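Exodeoxyribonuclease III (Neisseria meningitidis, PDB 2JC4) probably removes nucleotides from the 3' ends of double-stranded DNA as a metal-dependent 3'-5' exonuclease of the AP/ExoA repair family. Local coordinates at residues A154-P159 with I166-V171; L184-R189 with G213-H218; Y119-F124 with R173-N178. All coordinates share one frame; numbering follows the deposited sequence. Where two conformers were deposited one is given.

Read from the N terminus, the chain first enters these contacts on helix 115-135 and passes through strand 141-144 before the long loop that holds both halves of contact 1. There a disulfide joins residues 154-159 to 166-171 and closes a short loop just ahead of helix 170-180. That helix then packs on helix 115-135, so contact 3 closes a wider loop with contact 1 lying wholly within it. Contact 2 follows in series, tying strand 185-186 and the start of helix 187-191 to the approach to strand 217-221. D155 of contact 1 pairs with R215 and R189 of contact 2, while H218 meets F176 of helix 170-180.

Contact 1. Residues A154-P159 with I166-V171; sequences ADCYDP and IHCSSV. With ACT (acetate ion), chain F.
A disulfide bridge between C156 and C168 makes this contact, closing a short irregular loop between strand 141-144 and helix 170-180. It illustrates how one covalent bond joins two segments that otherwise bury little surface against each other and share no hydrogen bond. In the conformer described, one of two deposited for each cysteine, the two SG atoms are 2.0 Å apart, with the CB-SG-SG-CB torsion at -108°. Both cysteines place SG anti to their own carbonyl carbon, beside the backbone N (chi1 -58° and -55°), and with these torsions each SG points to the other across CA atoms 6.8 Å apart. R173, on the first turns of helix 170-180, packs against both cysteines.

Next to the bridge, the H167 ring is held at both nitrogens. ND1 bonds to the carbonyl of N148, and NE2 donates to an acetate oxygen, NE2 to O 2.7 Å, with the acceptor near the ring plane; the pair of bonds is consistent with a doubly protonated imidazole. I166 CG1 rests over one face of this ring. The acetate, probably from the crystallisation liquor, is held by N108 as well. S169 is the N-cap of helix 170-180. The whole is a disulfide-closed loop on the DNase I-like fold, with the side chain of C168 about 10 Å from that of N148, a predicted metal ligand.

Contact 2. Residues L184-R189 with G213-H218; sequences LTDSLR and GLRIDH
The backbones of 184-189 and 213-218 come nearest at D186 and H218, whose CA atoms are 7.0 Å apart, where edge strand 185-186 of one sheet of the DNase I-like fold turns into helix 187-191. The contact is a worked case of a buried, end-on, bidentate salt bridge. R215 reaches D186 with NH1 and NH2, one nitrogen to each oxygen: NH1 to OD1 is 3.0 Å and NH2 to OD2 is 2.8 Å, with a weak extra bond from NH1 to OD2. In the two main bonds the oxygens use syn lone pairs, and the carboxylate and guanidinium planes are 8° apart. A bend at chi3 (70°) turns the R215 head toward the acid.

The two faces of the R215 guanidinium are covered differently: H218 CE1 lies over its centre, and R189 lies across the opposite face, with CG 3.6 Å from R215 NH2. L188 CD2 packs beside R215 CD. The proximity of two arginines is probably eased by D155, which pairs with R215 NE and R189 NH2; R189 also bonds to the carbonyls of H192 and G195. A water accepts from R189 NE at 2.8 Å and, weakly, from R215 NH2.

Contact 3. Residues Y119-F124 with R173-N178; sequences YKEQWF and RQWFQN
W175 projects from helix 173-178 into the flank of helix 119-124, and nearly all of this contact is built around its indole. The segments run almost parallel, 10° apart, with their axes 10.9 Å from each other, an instance of parallel helix packing in the DNase I-like fold.

The first interaction is CH-pi: E121 CA sits over the six-membered ring, 3.9 Å from its centroid and 19° off the ring normal. E121 CB adds to it, 3.5 Å from W175 CZ2. The second sets lysine methylenes against the indole edge. K120, its chain fully extended, crosses the indole obliquely there, CG 3.7 Å from W175 CZ3 and CD near the ring plane. The third is apolar and looser, F124 CD2 lying 4.2 Å from W175 CB.

The polar end of K120 continues past the indole to a salt bridge with E172, about one turn earlier on the second helix, and to the carbonyls of N108 and N148, the latter a predicted metal ligand. No hydrogen bond crosses between 119-124 and 173-178, so these segments meet through dispersion and CH-pi contacts, supplied largely by the CA and methylenes of E121 and the methylenes of K120, while the salt bridge ties the two helices just beyond.

Contact 1. Residues A154-P159 with I166-V171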
ATOM      1  N   ALA A 154      18.656  -3.012   3.508  1.00 11.39           N
ATOM      2  CA  ALA A 154      18.342  -4.121   2.589  1.00 11.40           C
ATOM      3  C   ALA A 154      17.195  -3.775   1.610  1.00 11.43           C
ATOM      4  O   ALA A 154      17.009  -4.462   0.596  1.00 11.70           O
ATOM      5  CB  ALA A 154      18.018  -5.388   3.374  1.00 11.21           C
ATOM      6  N   ASP A 155      16.450  -2.712   1.919  1.00 11.41           N
ATOM      7  CA  ASP A 155      15.266  -2.255   1.159  1.00 12.00           C
ATOM      8  C   ASP A 155      15.580  -1.112   0.193  1.00 12.09           C
ATOM      9  O   ASP A 155      14.703  -0.614  -0.478  1.00 11.32           O
ATOM     10  CB  ASP A 155      14.182  -1.800   2.152  1.00 12.08           C
ATOM     11  CG  ASP A 155      13.826  -2.910   3.125  1.00 12.78           C
ATOM     12  OD1 ASP A 155      13.698  -4.070   2.663  1.00 13.14           O
ATOM     13  OD2 ASP A 155      13.667  -2.657   4.329  1.00 11.92           O
ATOM     14  N   CYS A 156      16.834  -0.656   0.167  0.50 11.46           N
ATOM     15  CA  CYS A 156      17.279   0.400  -0.774  0.50 11.76           C
ATOM     16  C   CYS A 156      18.498  -0.120  -1.554  0.50 12.96           C
ATOM     17  O   CYS A 156      19.528  -0.382  -0.936  0.50 12.27           O
ATOM     18  CB  CYS A 156      17.646   1.671   0.005  0.50 11.65           C
ATOM     19  SG  CYS A 156      16.321   2.368   1.041  0.50  8.78           S
ATOM     20  N   TYR A 157      18.379  -0.302  -2.880  1.00 13.93           N
ATOM     21  CA  TYR A 157      19.503  -0.833  -3.709  1.00 16.01           C
ATOM     22  C   TYR A 157      20.667   0.141  -3.562  1.00 17.40           C
ATOM     23  O   TYR A 157      20.467   1.358  -3.449  1.00 19.04           O
ATOM     24  CB  TYR A 157      19.129  -1.049  -5.201  1.00 15.61           C
ATOM     25  CG  TYR A 157      19.078   0.222  -5.964  1.00 16.71           C
ATOM     26  CD1 TYR A 157      20.229   0.728  -6.585  1.00 17.00           C
ATOM     27  CD2 TYR A 157      17.903   0.981  -6.011  1.00 16.06           C
ATOM     28  CE1 TYR A 157      20.205   1.928  -7.259  1.00 17.20           C
ATOM     29  CE2 TYR A 157      17.869   2.179  -6.684  1.00 16.63           C
ATOM     30  CZ  TYR A 157      19.026   2.645  -7.311  1.00 18.27           C
ATOM     31  OH  TYR A 157      18.998   3.853  -7.970  1.00 18.64           O
ATOM     32  N   ASP A 158      21.888  -0.347  -3.560  1.00 19.61           N
ATOM     33  CA  ASP A 158      23.019   0.604  -3.406  1.00 21.51           C
ATOM     34  C   ASP A 158      22.752   1.634  -2.246  1.00 21.05           C
ATOM     35  O   ASP A 158      22.631   2.825  -2.488  1.00 22.59           O
ATOM     36  CB  ASP A 158      23.312   1.300  -4.764  1.00 22.62           C
ATOM     37  CG  ASP A 158      23.802   0.304  -5.890  1.00 25.86           C
ATOM     38  OD1 ASP A 158      24.418  -0.762  -5.591  1.00 30.79           O
ATOM     39  OD2 ASP A 158      23.591   0.600  -7.090  1.00 29.27           O
ATOM     40  N   PRO A 159      22.626   1.165  -0.979  1.00 20.93           N
ATOM     41  CA  PRO A 159      22.209   2.022   0.145  1.00 20.91           C
ATOM     42  C   PRO A 159      23.069   3.254   0.396  1.00 21.27           C
ATOM     43  O   PRO A 159      22.566   4.291   0.867  1.00 21.42           O
ATOM     44  CB  PRO A 159      22.285   1.087   1.373  1.00 20.82           C
ATOM     45  CG  PRO A 159      22.798  -0.173   0.915  1.00 21.14           C
ATOM     46  CD  PRO A 159      22.827  -0.231  -0.560  1.00 20.41           C
ATOM     47  N   ILE A 166      15.490  10.711   0.352  1.00 13.28           N
ATOM     48  CA  ILE A 166      14.052  10.415   0.406  1.00 12.93           C
ATOM     49  C   ILE A 166      13.827   8.883   0.342  1.00 12.83           C
ATOM     50  O   ILE A 166      14.550   8.158  -0.348  1.00 12.64           O
ATOM     51  CB  ILE A 166      13.261  11.228  -0.698  1.00 13.03           C
ATOM     52  CG1 ILE A 166      11.734  11.301  -0.405  1.00 10.75           C
ATOM     53  CG2 ILE A 166      13.562  10.673  -2.116  1.00 13.34           C
ATOM     54  CD1 ILE A 166      11.314  12.026   0.938  1.00 10.45           C
ATOM     55  N   HIS A 167      12.840   8.411   1.093  1.00 12.34           N
ATOM     56  CA  HIS A 167      12.476   6.998   1.232  1.00 11.64           C
ATOM     57  C   HIS A 167      13.332   6.186   2.181  1.00 11.79           C
ATOM     58  O   HIS A 167      12.825   5.256   2.803  1.00 11.29           O
ATOM     59  CB  HIS A 167      12.353   6.237  -0.112  1.00 11.54           C
ATOM     60  CG  HIS A 167      11.489   6.914  -1.120  1.00 12.55           C
ATOM     61  ND1 HIS A 167      10.222   7.381  -0.827  1.00 11.50           N
ATOM     62  CD2 HIS A 167      11.723   7.237  -2.420  1.00 13.27           C
ATOM     63  CE1 HIS A 167       9.707   7.946  -1.907  1.00 15.35           C
ATOM     64  NE2 HIS A 167      10.592   7.864  -2.890  1.00 14.98           N
ATOM     65  N   CYS A 168      14.618   6.527   2.274  0.50 11.40           N
ATOM     66  CA  CYS A 168      15.587   5.732   3.036  0.50 11.21           C
ATOM     67  C   CYS A 168      16.246   6.454   4.224  0.50 11.23           C
ATOM     68  O   CYS A 168      17.263   5.974   4.752  0.50 10.45           O
ATOM     69  CB  CYS A 168      16.689   5.252   2.080  0.50 11.44           C
ATOM     70  SG  CYS A 168      16.041   4.348   0.668  0.50 11.59           S
ATOM     71  N   SER A 169      15.699   7.596   4.627  1.00 11.11           N
ATOM     72  CA  SER A 169      16.281   8.366   5.741  1.00 11.58           C
ATOM     73  C   SER A 169      15.974   7.767   7.110  1.00 12.08           C
ATOM     74  O   SER A 169      14.955   7.065   7.318  1.00 12.25           O
ATOM     75  CB  SER A 169      15.846   9.855   5.707  1.00 10.98           C
ATOM     76  OG  SER A 169      14.481  10.000   6.096  1.00 10.69           O
ATOM     77  N   SER A 170      16.869   8.034   8.046  1.00 12.81           N
ATOM     78  CA  SER A 170      16.703   7.616   9.440  1.00 14.47           C
ATOM     79  C   SER A 170      15.383   8.111  10.039  1.00 13.74           C
ATOM     80  O   SER A 170      14.654   7.352  10.724  1.00 13.26           O
ATOM     81  CB  SER A 170      17.918   8.067  10.267  1.00 15.53           C
ATOM     82  OG  SER A 170      18.063   9.497  10.273  1.00 21.14           O
ATOM     83  N   VAL A 171      15.019   9.353   9.759  1.00 12.09           N
ATOM     84  CA  VAL A 171      13.761   9.852  10.338  1.00 12.75           C
ATOM     85  C   VAL A 171      12.515   9.168   9.736  1.00 11.63           C
ATOM     86  O   VAL A 171      11.587   8.825  10.464  1.00 12.55           O
ATOM     87  CB  VAL A 171      13.657  11.402  10.313  1.00 12.79           C
ATOM     88  CG1 VAL A 171      13.629  11.951   8.873  1.00 12.83           C
ATOM     89  CG2 VAL A 171      12.470  11.867  11.152  1.00 13.99           C
TER
HETATM   90  C   ACT F1260       9.024   7.158  -5.907  1.00 18.00           C
HETATM   91  O   ACT F1260       9.746   8.086  -5.488  1.00 20.08           O
HETATM   92  OXT ACT F1260       8.307   7.385  -6.916  1.00 17.68           O
HETATM   93  CH3 ACT F1260       9.063   5.865  -5.176  1.00 16.18           C

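Contact 2. Residues L184-R189 with G213-H218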
ATOM      1  N   LEU A 184       2.137  -3.941  15.498  1.00 13.40           N
ATOM      2  CA  LEU A 184       1.968  -4.458  14.140  1.00 13.93           C
ATOM      3  C   LEU A 184       3.291  -5.044  13.699  1.00 14.81           C
ATOM      4  O   LEU A 184       4.326  -4.632  14.197  1.00 15.88           O
ATOM      5  CB  LEU A 184       1.602  -3.312  13.195  1.00 13.42           C
ATOM      6  CG  LEU A 184       0.206  -2.715  13.370  1.00 13.19           C
ATOM      7  CD1 LEU A 184       0.147  -1.519  12.442  1.00 14.26           C
ATOM      8  CD2 LEU A 184      -0.893  -3.755  12.979  1.00 11.14           C
ATOM      9  N   THR A 185       3.222  -6.020  12.791  1.00 15.28           N
ATOM     10  CA  THR A 185       4.357  -6.786  12.283  1.00 16.14           C
ATOM     11  C   THR A 185       4.511  -6.502  10.785  1.00 15.68           C
ATOM     12  O   THR A 185       3.521  -6.563  10.046  1.00 15.80           O
ATOM     13  CB  THR A 185       4.068  -8.310  12.504  1.00 16.39           C
ATOM     14  OG1 THR A 185       4.186  -8.611  13.902  1.00 20.55           O
ATOM     15  CG2 THR A 185       5.042  -9.190  11.734  1.00 20.76           C
ATOM     16  N   ASP A 186       5.734  -6.157  10.347  1.00 14.06           N
ATOM     17  CA  ASP A 186       6.056  -6.039   8.906  1.00 14.61           C
ATOM     18  C   ASP A 186       5.966  -7.465   8.306  1.00 13.92           C
ATOM     19  O   ASP A 186       6.928  -8.233   8.400  1.00 13.67           O
ATOM     20  CB  ASP A 186       7.504  -5.451   8.779  1.00 14.74           C
ATOM     21  CG  ASP A 186       8.003  -5.296   7.329  1.00 16.92           C
ATOM     22  OD1 ASP A 186       7.370  -5.813   6.387  1.00 17.28           O
ATOM     23  OD2 ASP A 186       9.081  -4.656   7.156  1.00 12.36           O
ATOM     24  N   SER A 187       4.845  -7.813   7.686  1.00 13.06           N
ATOM     25  CA  SER A 187       4.605  -9.216   7.308  1.00 13.56           C
ATOM     26  C   SER A 187       5.691  -9.830   6.427  1.00 14.07           C
ATOM     27  O   SER A 187       6.118 -10.969   6.660  1.00 14.16           O
ATOM     28  CB  SER A 187       3.233  -9.434   6.686  1.00 14.12           C
ATOM     29  OG  SER A 187       3.114  -8.875   5.396  1.00 15.51           O
ATOM     30  N   LEU A 188       6.142  -9.092   5.412  1.00 13.49           N
ATOM     31  CA  LEU A 188       7.138  -9.654   4.493  1.00 13.58           C
ATOM     32  C   LEU A 188       8.402 -10.101   5.265  1.00 14.59           C
ATOM     33  O   LEU A 188       8.972 -11.170   4.974  1.00 14.92           O
ATOM     34  CB  LEU A 188       7.490  -8.633   3.406  1.00 13.11           C
ATOM     35  CG  LEU A 188       8.385  -9.162   2.271  1.00 14.67           C
ATOM     36  CD1 LEU A 188       7.972  -8.560   0.899  1.00 16.65           C
ATOM     37  CD2 LEU A 188       9.842  -8.919   2.592  1.00 13.49           C
ATOM     38  N   ARG A 189       8.826  -9.312   6.255  1.00 15.08           N
ATOM     39  CA  ARG A 189      10.049  -9.645   7.010  1.00 16.04           C
ATOM     40  C   ARG A 189       9.839 -10.741   8.062  1.00 17.25           C
ATOM     41  O   ARG A 189      10.795 -11.404   8.489  1.00 17.38           O
ATOM     42  CB  ARG A 189      10.691  -8.395   7.630  1.00 16.00           C
ATOM     43  CG  ARG A 189      11.393  -7.468   6.631  1.00 14.18           C
ATOM     44  CD  ARG A 189      12.540  -8.181   5.956  1.00 13.59           C
ATOM     45  NE  ARG A 189      13.232  -7.333   4.983  1.00 13.25           N
ATOM     46  CZ  ARG A 189      13.898  -7.787   3.925  1.00 12.42           C
ATOM     47  NH1 ARG A 189      13.909  -9.097   3.665  1.00 11.51           N
ATOM     48  NH2 ARG A 189      14.508  -6.931   3.080  1.00  9.46           N
ATOM     49  N   GLY A 213      15.819  -1.539  -7.083  1.00 10.09           N
ATOM     50  CA  GLY A 213      14.566  -0.953  -6.599  1.00 10.72           C
ATOM     51  C   GLY A 213      14.569  -0.655  -5.092  1.00 10.55           C
ATOM     52  O   GLY A 213      15.609  -0.754  -4.413  1.00 11.20           O
ATOM     53  N   LEU A 214      13.407  -0.231  -4.591  1.00 10.44           N
ATOM     54  CA  LEU A 214      13.139  -0.023  -3.164  1.00  9.58           C
ATOM     55  C   LEU A 214      11.969  -0.937  -2.716  1.00 10.37           C
ATOM     56  O   LEU A 214      11.036  -1.200  -3.483  1.00 11.19           O
ATOM     57  CB  LEU A 214      12.791   1.433  -2.873  1.00  8.73           C
ATOM     58  CG  LEU A 214      13.734   2.516  -3.451  1.00  9.34           C
ATOM     59  CD1 LEU A 214      13.122   3.848  -3.107  1.00 10.14           C
ATOM     60  CD2 LEU A 214      15.117   2.413  -2.869  1.00 13.16           C
ATOM     61  N   ARG A 215      12.048  -1.430  -1.487  1.00 10.04           N
ATOM     62  CA  ARG A 215      10.874  -2.051  -0.851  1.00  8.60           C
ATOM     63  C   ARG A 215      10.117  -0.999  -0.067  1.00  8.35           C
ATOM     64  O   ARG A 215      10.458  -0.714   1.089  1.00  8.52           O
ATOM     65  CB  ARG A 215      11.249  -3.235   0.064  1.00  8.16           C
ATOM     66  CG  ARG A 215      10.038  -4.015   0.585  1.00  8.66           C
ATOM     67  CD  ARG A 215      10.446  -5.191   1.514  1.00  9.88           C
ATOM     68  NE  ARG A 215      10.980  -4.701   2.790  1.00 10.69           N
ATOM     69  CZ  ARG A 215      10.321  -4.781   3.954  1.00 11.75           C
ATOM     70  NH1 ARG A 215       9.126  -5.350   4.010  1.00  8.61           N
ATOM     71  NH2 ARG A 215      10.869  -4.321   5.064  1.00  8.68           N
ATOM     72  N   ILE A 216       9.078  -0.441  -0.686  1.00  8.60           N
ATOM     73  CA  ILE A 216       8.270   0.622  -0.061  1.00  9.33           C
ATOM     74  C   ILE A 216       6.795   0.304   0.053  1.00  9.58           C
ATOM     75  O   ILE A 216       6.036   1.085   0.665  1.00 11.04           O
ATOM     76  CB  ILE A 216       8.459   1.986  -0.791  1.00 10.51           C
ATOM     77  CG1 ILE A 216       8.116   1.859  -2.298  1.00  8.81           C
ATOM     78  CG2 ILE A 216       9.945   2.508  -0.564  1.00 10.04           C
ATOM     79  CD1 ILE A 216       8.229   3.205  -3.078  1.00 11.70           C
ATOM     80  N   ASP A 217       6.370  -0.796  -0.566  1.00  8.23           N
ATOM     81  CA  ASP A 217       5.002  -1.263  -0.426  1.00  9.44           C
ATOM     82  C   ASP A 217       4.943  -2.408   0.574  1.00  9.07           C
ATOM     83  O   ASP A 217       5.628  -3.462   0.392  1.00  8.92           O
ATOM     84  CB  ASP A 217       4.486  -1.716  -1.798  1.00  9.68           C
ATOM     85  CG  ASP A 217       4.533  -0.595  -2.821  1.00 11.72           C
ATOM     86  OD1 ASP A 217       3.553   0.154  -2.863  1.00 12.34           O
ATOM     87  OD2 ASP A 217       5.510  -0.514  -3.617  1.00  9.83           O
ATOM     88  N   HIS A 218       4.128  -2.228   1.620  1.00 10.06           N
ATOM     89  CA  HIS A 218       4.213  -3.147   2.794  1.00  9.76           C
ATOM     90  C   HIS A 218       2.854  -3.634   3.206  1.00  9.41           C
ATOM     91  O   HIS A 218       1.850  -3.023   2.852  1.00  9.60           O
ATOM     92  CB  HIS A 218       4.874  -2.449   4.001  1.00 10.30           C
ATOM     93  CG  HIS A 218       6.206  -1.827   3.691  1.00 10.39           C
ATOM     94  ND1 HIS A 218       7.259  -2.556   3.205  1.00  9.90           N
ATOM     95  CD2 HIS A 218       6.623  -0.534   3.729  1.00 10.92           C
ATOM     96  CE1 HIS A 218       8.291  -1.746   2.989  1.00 13.22           C
ATOM     97  NE2 HIS A 218       7.930  -0.512   3.306  1.00  8.41           N
TER
HETATM   98  O   HOH W   1      14.014  -4.838   6.008  1.00 13.90           O

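Contact 3. Residues Y119-F124 with R173-N178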
ATOM      1  N   TYR A 119       4.951  18.015   5.376  1.00 13.09           N
ATOM      2  CA  TYR A 119       3.634  17.395   5.152  1.00 12.83           C
ATOM      3  C   TYR A 119       3.733  15.915   5.478  1.00 12.09           C
ATOM      4  O   TYR A 119       2.935  15.412   6.255  1.00 13.09           O
ATOM      5  CB  TYR A 119       3.119  17.652   3.738  1.00 12.39           C
ATOM      6  CG  TYR A 119       1.867  16.899   3.291  1.00 13.80           C
ATOM      7  CD1 TYR A 119       0.726  16.793   4.116  1.00 17.29           C
ATOM      8  CD2 TYR A 119       1.816  16.326   2.013  1.00 13.99           C
ATOM      9  CE1 TYR A 119      -0.431  16.086   3.667  1.00 16.50           C
ATOM     10  CE2 TYR A 119       0.693  15.645   1.565  1.00 14.43           C
ATOM     11  CZ  TYR A 119      -0.423  15.517   2.411  1.00 13.79           C
ATOM     12  OH  TYR A 119      -1.524  14.854   1.937  1.00 12.65           O
ATOM     13  N   LYS A 120       4.730  15.222   4.925  1.00 12.10           N
ATOM     14  CA  LYS A 120       4.905  13.795   5.197  1.00 11.00           C
ATOM     15  C   LYS A 120       4.940  13.508   6.701  1.00 11.45           C
ATOM     16  O   LYS A 120       4.293  12.566   7.170  1.00 10.78           O
ATOM     17  CB  LYS A 120       6.178  13.231   4.535  1.00 10.11           C
ATOM     18  CG  LYS A 120       6.256  11.702   4.535  1.00  9.98           C
ATOM     19  CD  LYS A 120       7.497  11.199   3.750  1.00 11.96           C
ATOM     20  CE  LYS A 120       7.461   9.663   3.531  1.00 10.16           C
ATOM     21  NZ  LYS A 120       8.469   9.194   2.525  1.00 10.24           N
ATOM     22  N   GLU A 121       5.725  14.298   7.450  1.00 12.08           N
ATOM     23  CA  GLU A 121       5.850  14.108   8.903  1.00 13.59           C
ATOM     24  C   GLU A 121       4.501  14.251   9.587  1.00 13.78           C
ATOM     25  O   GLU A 121       4.133  13.425  10.404  1.00 13.66           O
ATOM     26  CB  GLU A 121       6.857  15.110   9.491  1.00 14.81           C
ATOM     27  CG  GLU A 121       7.073  15.016  11.012  1.00 16.54           C
ATOM     28  CD  GLU A 121       8.036  16.084  11.522  1.00 22.43           C
ATOM     29  OE1 GLU A 121       8.354  17.044  10.798  1.00 22.65           O
ATOM     30  OE2 GLU A 121       8.490  15.940  12.661  1.00 26.43           O
ATOM     31  N   GLN A 122       3.759  15.310   9.259  1.00 13.99           N
ATOM     32  CA  GLN A 122       2.502  15.581   9.980  1.00 14.72           C
ATOM     33  C   GLN A 122       1.465  14.514   9.611  1.00 13.97           C
ATOM     34  O   GLN A 122       0.629  14.124  10.441  1.00 14.14           O
ATOM     35  CB  GLN A 122       1.967  16.962   9.589  1.00 15.46           C
ATOM     36  CG  GLN A 122       2.965  18.145   9.812  1.00 21.56           C
ATOM     37  CD  GLN A 122       2.528  19.464   9.113  1.00 27.46           C
ATOM     38  OE1 GLN A 122       2.061  19.471   7.959  1.00 30.72           O
ATOM     39  NE2 GLN A 122       2.695  20.583   9.820  1.00 30.98           N
ATOM     40  N   TRP A 123       1.497  14.095   8.351  1.00 12.83           N
ATOM     41  CA  TRP A 123       0.559  13.120   7.804  1.00 12.45           C
ATOM     42  C   TRP A 123       0.809  11.750   8.487  1.00 12.83           C
ATOM     43  O   TRP A 123      -0.122  11.074   8.936  1.00 10.99           O
ATOM     44  CB  TRP A 123       0.700  13.062   6.266  1.00 11.83           C
ATOM     45  CG  TRP A 123      -0.326  12.201   5.610  1.00 13.01           C
ATOM     46  CD1 TRP A 123      -1.544  12.595   5.098  1.00 12.89           C
ATOM     47  CD2 TRP A 123      -0.248  10.799   5.426  1.00 12.35           C
ATOM     48  NE1 TRP A 123      -2.215  11.503   4.584  1.00 13.48           N
ATOM     49  CE2 TRP A 123      -1.447  10.388   4.802  1.00 14.75           C
ATOM     50  CE3 TRP A 123       0.701   9.836   5.760  1.00 14.14           C
ATOM     51  CZ2 TRP A 123      -1.706   9.060   4.496  1.00 12.65           C
ATOM     52  CZ3 TRP A 123       0.438   8.510   5.437  1.00 13.54           C
ATOM     53  CH2 TRP A 123      -0.745   8.146   4.805  1.00 13.87           C
ATOM     54  N   PHE A 124       2.068  11.334   8.580  1.00 12.04           N
ATOM     55  CA  PHE A 124       2.356  10.081   9.302  1.00 11.94           C
ATOM     56  C   PHE A 124       1.945  10.096  10.786  1.00 12.62           C
ATOM     57  O   PHE A 124       1.509   9.055  11.339  1.00 13.09           O
ATOM     58  CB  PHE A 124       3.823   9.688   9.129  1.00 12.60           C
ATOM     59  CG  PHE A 124       4.062   8.788   7.939  1.00 11.39           C
ATOM     60  CD1 PHE A 124       4.313   9.327   6.666  1.00  9.37           C
ATOM     61  CD2 PHE A 124       3.996   7.408   8.086  1.00 11.74           C
ATOM     62  CE1 PHE A 124       4.518   8.524   5.555  1.00  8.37           C
ATOM     63  CE2 PHE A 124       4.200   6.565   6.965  1.00 12.57           C
ATOM     64  CZ  PHE A 124       4.477   7.115   5.709  1.00  9.44           C
ATOM     65  N   ARG A 173      12.492   6.222   8.574  1.00 11.22           N
ATOM     66  CA  ARG A 173      12.495   4.875   9.161  1.00 11.62           C
ATOM     67  C   ARG A 173      11.917   4.879  10.580  1.00 12.66           C
ATOM     68  O   ARG A 173      11.200   3.950  10.976  1.00 12.76           O
ATOM     69  CB  ARG A 173      13.889   4.256   9.069  1.00 11.24           C
ATOM     70  CG  ARG A 173      14.231   3.925   7.645  1.00  9.66           C
ATOM     71  CD  ARG A 173      15.680   3.553   7.466  1.00 10.68           C
ATOM     72  NE  ARG A 173      15.858   3.031   6.094  1.00 10.06           N
ATOM     73  CZ  ARG A 173      17.037   2.849   5.518  1.00 12.29           C
ATOM     74  NH1 ARG A 173      18.160   3.136   6.189  1.00 11.43           N
ATOM     75  NH2 ARG A 173      17.103   2.341   4.286  1.00  9.72           N
ATOM     76  N   GLN A 174      12.132   5.979  11.302  1.00 13.16           N
ATOM     77  CA  GLN A 174      11.468   6.141  12.600  1.00 13.28           C
ATOM     78  C   GLN A 174       9.947   6.245  12.499  1.00 12.77           C
ATOM     79  O   GLN A 174       9.246   5.662  13.333  1.00 11.84           O
ATOM     80  CB  GLN A 174      12.023   7.319  13.397  1.00 14.10           C
ATOM     81  CG  GLN A 174      11.534   7.301  14.897  1.00 17.29           C
ATOM     82  CD  GLN A 174      11.832   5.968  15.603  1.00 22.34           C
ATOM     83  OE1 GLN A 174      12.996   5.548  15.747  1.00 26.36           O
ATOM     84  NE2 GLN A 174      10.783   5.303  16.056  1.00 22.28           N
ATOM     85  N   TRP A 175       9.437   6.946  11.485  1.00 11.29           N
ATOM     86  CA  TRP A 175       7.984   7.012  11.269  1.00 11.91           C
ATOM     87  C   TRP A 175       7.405   5.638  10.965  1.00 11.14           C
ATOM     88  O   TRP A 175       6.342   5.301  11.481  1.00 11.87           O
ATOM     89  CB  TRP A 175       7.598   8.004  10.165  1.00 12.24           C
ATOM     90  CG  TRP A 175       8.155   9.378  10.413  1.00 13.58           C
ATOM     91  CD1 TRP A 175       8.526   9.922  11.622  1.00 12.88           C
ATOM     92  CD2 TRP A 175       8.416  10.385   9.418  1.00 11.51           C
ATOM     93  NE1 TRP A 175       9.025  11.196  11.427  1.00 14.05           N
ATOM     94  CE2 TRP A 175       8.970  11.498  10.084  1.00 11.90           C
ATOM     95  CE3 TRP A 175       8.275  10.430   8.025  1.00 13.25           C
ATOM     96  CZ2 TRP A 175       9.360  12.651   9.405  1.00 13.09           C
ATOM     97  CZ3 TRP A 175       8.678  11.579   7.342  1.00 11.23           C
ATOM     98  CH2 TRP A 175       9.204  12.672   8.040  1.00 12.70           C
ATOM     99  N   PHE A 176       8.121   4.834  10.192  1.00 10.64           N
ATOM    100  CA  PHE A 176       7.696   3.476   9.917  1.00 11.13           C
ATOM    101  C   PHE A 176       7.728   2.652  11.215  1.00 11.75           C
ATOM    102  O   PHE A 176       6.792   1.890  11.506  1.00 11.96           O
ATOM    103  CB  PHE A 176       8.563   2.843   8.811  1.00 11.44           C
ATOM    104  CG  PHE A 176       8.153   1.424   8.455  1.00 11.73           C
ATOM    105  CD1 PHE A 176       7.033   1.191   7.646  1.00 12.47           C
ATOM    106  CD2 PHE A 176       8.860   0.333   8.952  1.00 11.58           C
ATOM    107  CE1 PHE A 176       6.648  -0.106   7.321  1.00 12.57           C
ATOM    108  CE2 PHE A 176       8.467  -0.976   8.620  1.00 13.75           C
ATOM    109  CZ  PHE A 176       7.378  -1.179   7.794  1.00 12.78           C
ATOM    110  N   GLN A 177       8.781   2.832  12.006  1.00 11.71           N
ATOM    111  CA  GLN A 177       8.886   2.142  13.300  1.00 13.35           C
ATOM    112  C   GLN A 177       7.731   2.532  14.221  1.00 13.60           C
ATOM    113  O   GLN A 177       7.205   1.672  14.953  1.00 14.09           O
ATOM    114  CB  GLN A 177      10.273   2.361  13.952  1.00 13.42           C
ATOM    115  CG  GLN A 177      10.556   1.488  15.218  1.00 16.15           C
ATOM    116  CD  GLN A 177      10.498   0.001  14.932  1.00 16.94           C
ATOM    117  OE1 GLN A 177      11.177  -0.481  14.025  1.00 18.06           O
ATOM    118  NE2 GLN A 177       9.674  -0.730  15.675  1.00 16.14           N
ATOM    119  N   ASN A 178       7.296   3.791  14.162  1.00 13.24           N
ATOM    120  CA  ASN A 178       6.171   4.213  15.008  1.00 12.63           C
ATOM    121  C   ASN A 178       4.876   3.444  14.740  1.00 13.26           C
ATOM    122  O   ASN A 178       4.038   3.265  15.629  1.00 12.56           O
ATOM    123  CB  ASN A 178       5.926   5.710  14.896  1.00 12.30           C
ATOM    124  CG  ASN A 178       7.097   6.534  15.387  1.00 11.42           C
ATOM    125  OD1 ASN A 178       7.935   6.039  16.120  1.00 13.62           O
ATOM    126  ND2 ASN A 178       7.143   7.821  14.998  1.00 12.52           N
TER